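Local coordinates for aminotransferase, class V family protein (Trichomonas vaginalis, PDB 5F8V) that probably transfers the amino group of O-phospho-L-serine to 2-oxoglutarate, using pyridoxal 5'-phosphate, in the second step of L-serine biosynthesis, at residues F167-M178 and I187-A198. Numbering follows the deposited sequence.
Sequences FPDVPAPLIIDM and ITQWEKVGCIFA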
loop_
_atom_site.group_PDB
_atom_site.type_symbol
_atom_site.label_atom_id
_atom_site.label_comp_id
_atom_site.label_asym_id
_atom_site.label_seq_id
_atom_site.Cartn_x
_atom_site.Cartn_y
_atom_site.Cartn_z
ATOM N N PHE A 167 -6.802 -15.878 -23.785
ATOM C CA PHE A 167 -6.059 -14.654 -24.127
ATOM C C PHE A 167 -6.283 -14.292 -25.602
ATOM O O PHE A 167 -6.406 -15.186 -26.435
ATOM C CB PHE A 167 -4.549 -14.809 -23.887
ATOM C CG PHE A 167 -4.142 -14.972 -22.435
ATOM C CD1 PHE A 167 -5.032 -14.771 -21.369
ATOM C CD2 PHE A 167 -2.824 -15.304 -22.136
ATOM C CE1 PHE A 167 -4.613 -14.927 -20.062
ATOM C CE2 PHE A 167 -2.404 -15.451 -20.824
ATOM C CZ PHE A 167 -3.297 -15.265 -19.788
ATOM N N PRO A 168 -6.352 -12.982 -25.921
ATOM C CA PRO A 168 -6.390 -12.576 -27.326
ATOM C C PRO A 168 -5.134 -12.992 -28.101
ATOM O O PRO A 168 -4.072 -13.211 -27.501
ATOM C CB PRO A 168 -6.471 -11.047 -27.257
ATOM C CG PRO A 168 -6.984 -10.740 -25.901
ATOM C CD PRO A 168 -6.442 -11.821 -25.019
ATOM N N ASP A 169 -5.288 -13.107 -29.418
ATOM C CA ASP A 169 -4.189 -13.367 -30.337
ATOM C C ASP A 169 -3.821 -12.059 -31.044
ATOM O O ASP A 169 -4.549 -11.592 -31.920
ATOM C CB ASP A 169 -4.614 -14.438 -31.350
ATOM C CG ASP A 169 -3.480 -14.886 -32.257
ATOM O OD1 ASP A 169 -2.294 -14.749 -31.871
ATOM O OD2 ASP A 169 -3.784 -15.403 -33.356
ATOM N N VAL A 170 -2.710 -11.458 -30.625
ATOM C CA VAL A 170 -2.214 -10.219 -31.218
ATOM C C VAL A 170 -0.688 -10.247 -31.273
ATOM O O VAL A 170 -0.055 -10.976 -30.498
ATOM C CB VAL A 170 -2.678 -8.959 -30.442
ATOM C CG1 VAL A 170 -4.193 -8.811 -30.505
ATOM C CG2 VAL A 170 -2.187 -8.972 -29.002
ATOM N N PRO A 171 -0.084 -9.459 -32.186
ATOM C CA PRO A 171 1.382 -9.505 -32.287
ATOM C C PRO A 171 2.107 -9.034 -31.020
ATOM O O PRO A 171 2.969 -9.755 -30.515
ATOM C CB PRO A 171 1.678 -8.581 -33.475
ATOM C CG PRO A 171 0.438 -8.647 -34.309
ATOM C CD PRO A 171 -0.670 -8.668 -33.288
ATOM N N ALA A 172 1.728 -7.867 -30.494
ATOM C CA ALA A 172 2.429 -7.291 -29.343
ATOM C C ALA A 172 2.214 -8.128 -28.071
ATOM O O ALA A 172 1.213 -8.855 -27.968
ATOM C CB ALA A 172 2.005 -5.848 -29.117
ATOM N N PRO A 173 3.160 -8.047 -27.112
ATOM C CA PRO A 173 2.970 -8.764 -25.847
ATOM C C PRO A 173 1.793 -8.218 -25.034
ATOM O O PRO A 173 1.521 -7.017 -25.059
ATOM C CB PRO A 173 4.302 -8.562 -25.106
ATOM C CG PRO A 173 4.989 -7.445 -25.804
ATOM C CD PRO A 173 4.516 -7.479 -27.225
ATOM N N LEU A 174 1.104 -9.112 -24.339
ATOM C CA LEU A 174 -0.102 -8.761 -23.591
ATOM C C LEU A 174 0.260 -8.174 -22.243
ATOM O O LEU A 174 1.159 -8.684 -21.550
ATOM C CB LEU A 174 -0.972 -9.996 -23.367
ATOM C CG LEU A 174 -1.509 -10.708 -24.614
ATOM C CD1 LEU A 174 -2.036 -12.082 -24.231
ATOM C CD2 LEU A 174 -2.583 -9.886 -25.308
ATOM N N ILE A 175 -0.437 -7.105 -21.873
ATOM C CA ILE A 175 -0.408 -6.601 -20.507
ATOM C C ILE A 175 -1.838 -6.688 -19.988
ATOM O O ILE A 175 -2.725 -6.020 -20.523
ATOM C CB ILE A 175 0.129 -5.164 -20.421
ATOM C CG1 ILE A 175 1.584 -5.145 -20.919
ATOM C CG2 ILE A 175 0.021 -4.662 -18.986
ATOM C CD1 ILE A 175 2.331 -3.856 -20.718
ATOM N N ILE A 176 -2.044 -7.503 -18.952
ATOM C CA ILE A 176 -3.369 -7.947 -18.569
ATOM C C ILE A 176 -3.715 -7.522 -17.136
ATOM O O ILE A 176 -3.006 -7.874 -16.180
ATOM C CB ILE A 176 -3.524 -9.485 -18.709
ATOM C CG1 ILE A 176 -2.873 -9.987 -20.011
ATOM C CG2 ILE A 176 -4.990 -9.873 -18.635
ATOM C CD1 ILE A 176 -3.119 -11.443 -20.339
ATOM N N ASP A 177 -4.805 -6.768 -16.993
ATOM C CA ASP A 177 -5.370 -6.484 -15.661
ATOM C C ASP A 177 -6.253 -7.655 -15.265
ATOM O O ASP A 177 -7.354 -7.831 -15.811
ATOM C CB ASP A 177 -6.162 -5.174 -15.656
ATOM C CG ASP A 177 -6.706 -4.798 -14.265
ATOM O OD1 ASP A 177 -6.455 -5.498 -13.264
ATOM O OD2 ASP A 177 -7.393 -3.773 -14.183
ATOM N N MET A 178 -5.756 -8.449 -14.315
ATOM C CA MET A 178 -6.483 -9.580 -13.770
ATOM C C MET A 178 -6.919 -9.324 -12.334
ATOM O O MET A 178 -7.032 -10.265 -11.528
ATOM C CB MET A 178 -5.589 -10.809 -13.831
ATOM C CG MET A 178 -5.290 -11.256 -15.252
ATOM S SD MET A 178 -4.441 -12.841 -15.184
ATOM C CE MET A 178 -4.628 -13.412 -16.876
ATOM N N ILE A 187 -3.577 -20.129 -15.625
ATOM C CA ILE A 187 -3.115 -19.280 -16.710
ATOM C C ILE A 187 -2.213 -20.138 -17.595
ATOM O O ILE A 187 -1.304 -20.786 -17.089
ATOM C CB ILE A 187 -2.352 -18.048 -16.170
ATOM C CG1 ILE A 187 -3.329 -17.093 -15.462
ATOM C CG2 ILE A 187 -1.634 -17.319 -17.297
ATOM C CD1 ILE A 187 -2.659 -15.985 -14.669
ATOM N N THR A 188 -2.490 -20.143 -18.899
ATOM C CA THR A 188 -1.641 -20.780 -19.913
ATOM C C THR A 188 -1.204 -19.731 -20.943
ATOM O O THR A 188 -1.546 -18.541 -20.831
ATOM C CB THR A 188 -2.391 -21.921 -20.637
ATOM O OG1 THR A 188 -3.564 -21.395 -21.275
ATOM C CG2 THR A 188 -2.790 -23.013 -19.653
ATOM N N GLN A 189 -0.429 -20.177 -21.931
ATOM C CA GLN A 189 0.038 -19.327 -23.022
ATOM C C GLN A 189 0.876 -18.154 -22.507
ATOM O O GLN A 189 0.680 -17.003 -22.903
ATOM C CB GLN A 189 -1.135 -18.839 -23.887
ATOM C CG GLN A 189 -2.012 -19.941 -24.469
ATOM C CD GLN A 189 -3.087 -19.371 -25.383
ATOM O OE1 GLN A 189 -3.871 -18.514 -24.974
ATOM N NE2 GLN A 189 -3.114 -19.824 -26.634
ATOM N N TRP A 190 1.817 -18.465 -21.622
ATOM C CA TRP A 190 2.744 -17.468 -21.074
ATOM C C TRP A 190 3.578 -16.760 -22.151
ATOM O O TRP A 190 3.929 -15.591 -21.992
ATOM C CB TRP A 190 3.660 -18.100 -20.010
ATOM C CG TRP A 190 2.928 -18.486 -18.755
ATOM C CD1 TRP A 190 2.467 -19.727 -18.423
ATOM C CD2 TRP A 190 2.554 -17.621 -17.678
ATOM N NE1 TRP A 190 1.832 -19.687 -17.211
ATOM C CE2 TRP A 190 1.877 -18.409 -16.727
ATOM C CE3 TRP A 190 2.731 -16.253 -17.423
ATOM C CZ2 TRP A 190 1.369 -17.877 -15.537
ATOM C CZ3 TRP A 190 2.234 -15.721 -16.241
ATOM C CH2 TRP A 190 1.559 -16.531 -15.312
ATOM N N GLU A 191 3.861 -17.452 -23.259
ATOM C CA GLU A 191 4.543 -16.846 -24.412
ATOM C C GLU A 191 3.890 -15.566 -24.983
ATOM O O GLU A 191 4.572 -14.778 -25.636
ATOM C CB GLU A 191 4.747 -17.878 -25.546
ATOM C CG GLU A 191 3.489 -18.336 -26.292
ATOM C CD GLU A 191 2.757 -19.504 -25.640
ATOM O OE1 GLU A 191 3.112 -19.911 -24.513
ATOM O OE2 GLU A 191 1.811 -20.019 -26.262
ATOM N N LYS A 192 2.588 -15.384 -24.754
ATOM C CA LYS A 192 1.852 -14.182 -25.197
ATOM C C LYS A 192 1.962 -12.984 -24.256
ATOM O O LYS A 192 1.523 -11.875 -24.613
ATOM C CB LYS A 192 0.353 -14.501 -25.332
ATOM C CG LYS A 192 0.002 -15.613 -26.295
ATOM C CD LYS A 192 -1.493 -15.892 -26.258
ATOM C CE LYS A 192 -1.900 -16.856 -27.362
ATOM N NZ LYS A 192 -1.797 -16.250 -28.715
ATOM N N VAL A 193 2.515 -13.209 -23.058
ATOM C CA VAL A 193 2.376 -12.303 -21.920
ATOM C C VAL A 193 3.652 -11.496 -21.646
ATOM O O VAL A 193 4.724 -12.065 -21.396
ATOM C CB VAL A 193 2.022 -13.098 -20.641
ATOM C CG1 VAL A 193 1.917 -12.171 -19.424
ATOM C CG2 VAL A 193 0.736 -13.891 -20.828
ATOM N N GLY A 194 3.516 -10.172 -21.694
ATOM C CA GLY A 194 4.533 -9.252 -21.221
ATOM C C GLY A 194 4.395 -9.026 -19.726
ATOM O O GLY A 194 5.383 -9.112 -18.987
ATOM N N CYS A 195 3.168 -8.744 -19.276
ATOM C CA CYS A 195 2.914 -8.423 -17.871
ATOM C C CYS A 195 1.491 -8.782 -17.430
ATOM O O CYS A 195 0.534 -8.562 -18.165
ATOM C CB CYS A 195 3.172 -6.940 -17.618
ATOM S SG CYS A 195 2.855 -6.376 -15.925
ATOM N N ILE A 196 1.374 -9.354 -16.237
ATOM C CA ILE A 196 0.086 -9.565 -15.588
ATOM C C ILE A 196 0.156 -8.875 -14.251
ATOM O O ILE A 196 1.184 -8.943 -13.561
ATOM C CB ILE A 196 -0.237 -11.069 -15.416
ATOM C CG1 ILE A 196 -0.648 -11.666 -16.760
ATOM C CG2 ILE A 196 -1.345 -11.299 -14.394
ATOM C CD1 ILE A 196 -0.665 -13.181 -16.798
ATOM N N PHE A 197 -0.935 -8.213 -13.881
ATOM C CA PHE A 197 -1.039 -7.625 -12.550
ATOM C C PHE A 197 -2.439 -7.764 -11.961
ATOM O O PHE A 197 -3.427 -7.947 -12.686
ATOM C CB PHE A 197 -0.564 -6.162 -12.542
ATOM C CG PHE A 197 -1.511 -5.201 -13.195
ATOM C CD1 PHE A 197 -1.555 -5.081 -14.583
ATOM C CD2 PHE A 197 -2.337 -4.373 -12.423
ATOM C CE1 PHE A 197 -2.415 -4.177 -15.185
ATOM C CE2 PHE A 197 -3.212 -3.481 -13.027
ATOM C CZ PHE A 197 -3.249 -3.378 -14.405
ATOM N N ALA A 198 -2.488 -7.671 -10.632
ATOM C CA ALA A 198 -3.717 -7.801 -9.867
ATOM C C ALA A 198 -3.563 -7.144 -8.506
ATOM O O ALA A 198 -2.602 -7.418 -7.788
ATOM C CB ALA A 198 -4.073 -9.266 -9.689
HETATM O O HOH W 1 -5.516 -18.402 -22.723
HETATM O O HOH W 2 -1.319 -12.849 -28.266
#
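Parallel neighbours in the seven-stranded mixed sheet of the PLP-binding large domain of a fold type I aminotransferase, strands 174-177 and 193-199 pair Leu174 with Val193, but Ile175 with Cys195, Ile176 with Ile196 and Asp177 with Phe197: Gly194 is the extra residue of a beta bulge. Leu174 N bonds Lys192 O, and Leu174 O accepts two bonds, from Cys195 N at 3.0 Å and from Gly194 N, the latter more bent (140° at the hydrogen). Gly194, with no side chain, lets the chain turn close against Pro173, whose CB is 3.9 Å from Gly194 N. Further along, Ile176 N bonds Cys195 O, Phe197 N bonds Ile176 O, and Met178 N bonds Phe197 O.

On the face carrying Ile176 and Ile196, the Phe167 ring folds back over the sheet: Ile176 CD1 sits over the centre of one face, 3.7 Å above the plane, while Phe167 CE2 meets Val193 CG2 at 3.5 Å. Unbranched and flexible, Met178, extended beyond CG (chi2 -172°), lays SD 3.5 Å from Ile196 CG2 and meets the end of Ile187 tip to tip. The long Lys192 chain passes Phe167 CB and brings NZ within 3.5 Å of Asp169 OD1, a long salt bridge.

The other face leads to the cofactor. Asp177, whose OD1 is hydrogen-bonded to Ser179 OG, has OD2 close to the pyridine N1 of the PLP-lysine at position 202. Across the strand pair, the Phe197 ring lies nearly parallel to the Asp177 carboxylate (planes 14° apart) and receives Asp177 CA over its face in a CH-pi contact, 4.2 Å from the ring centroid.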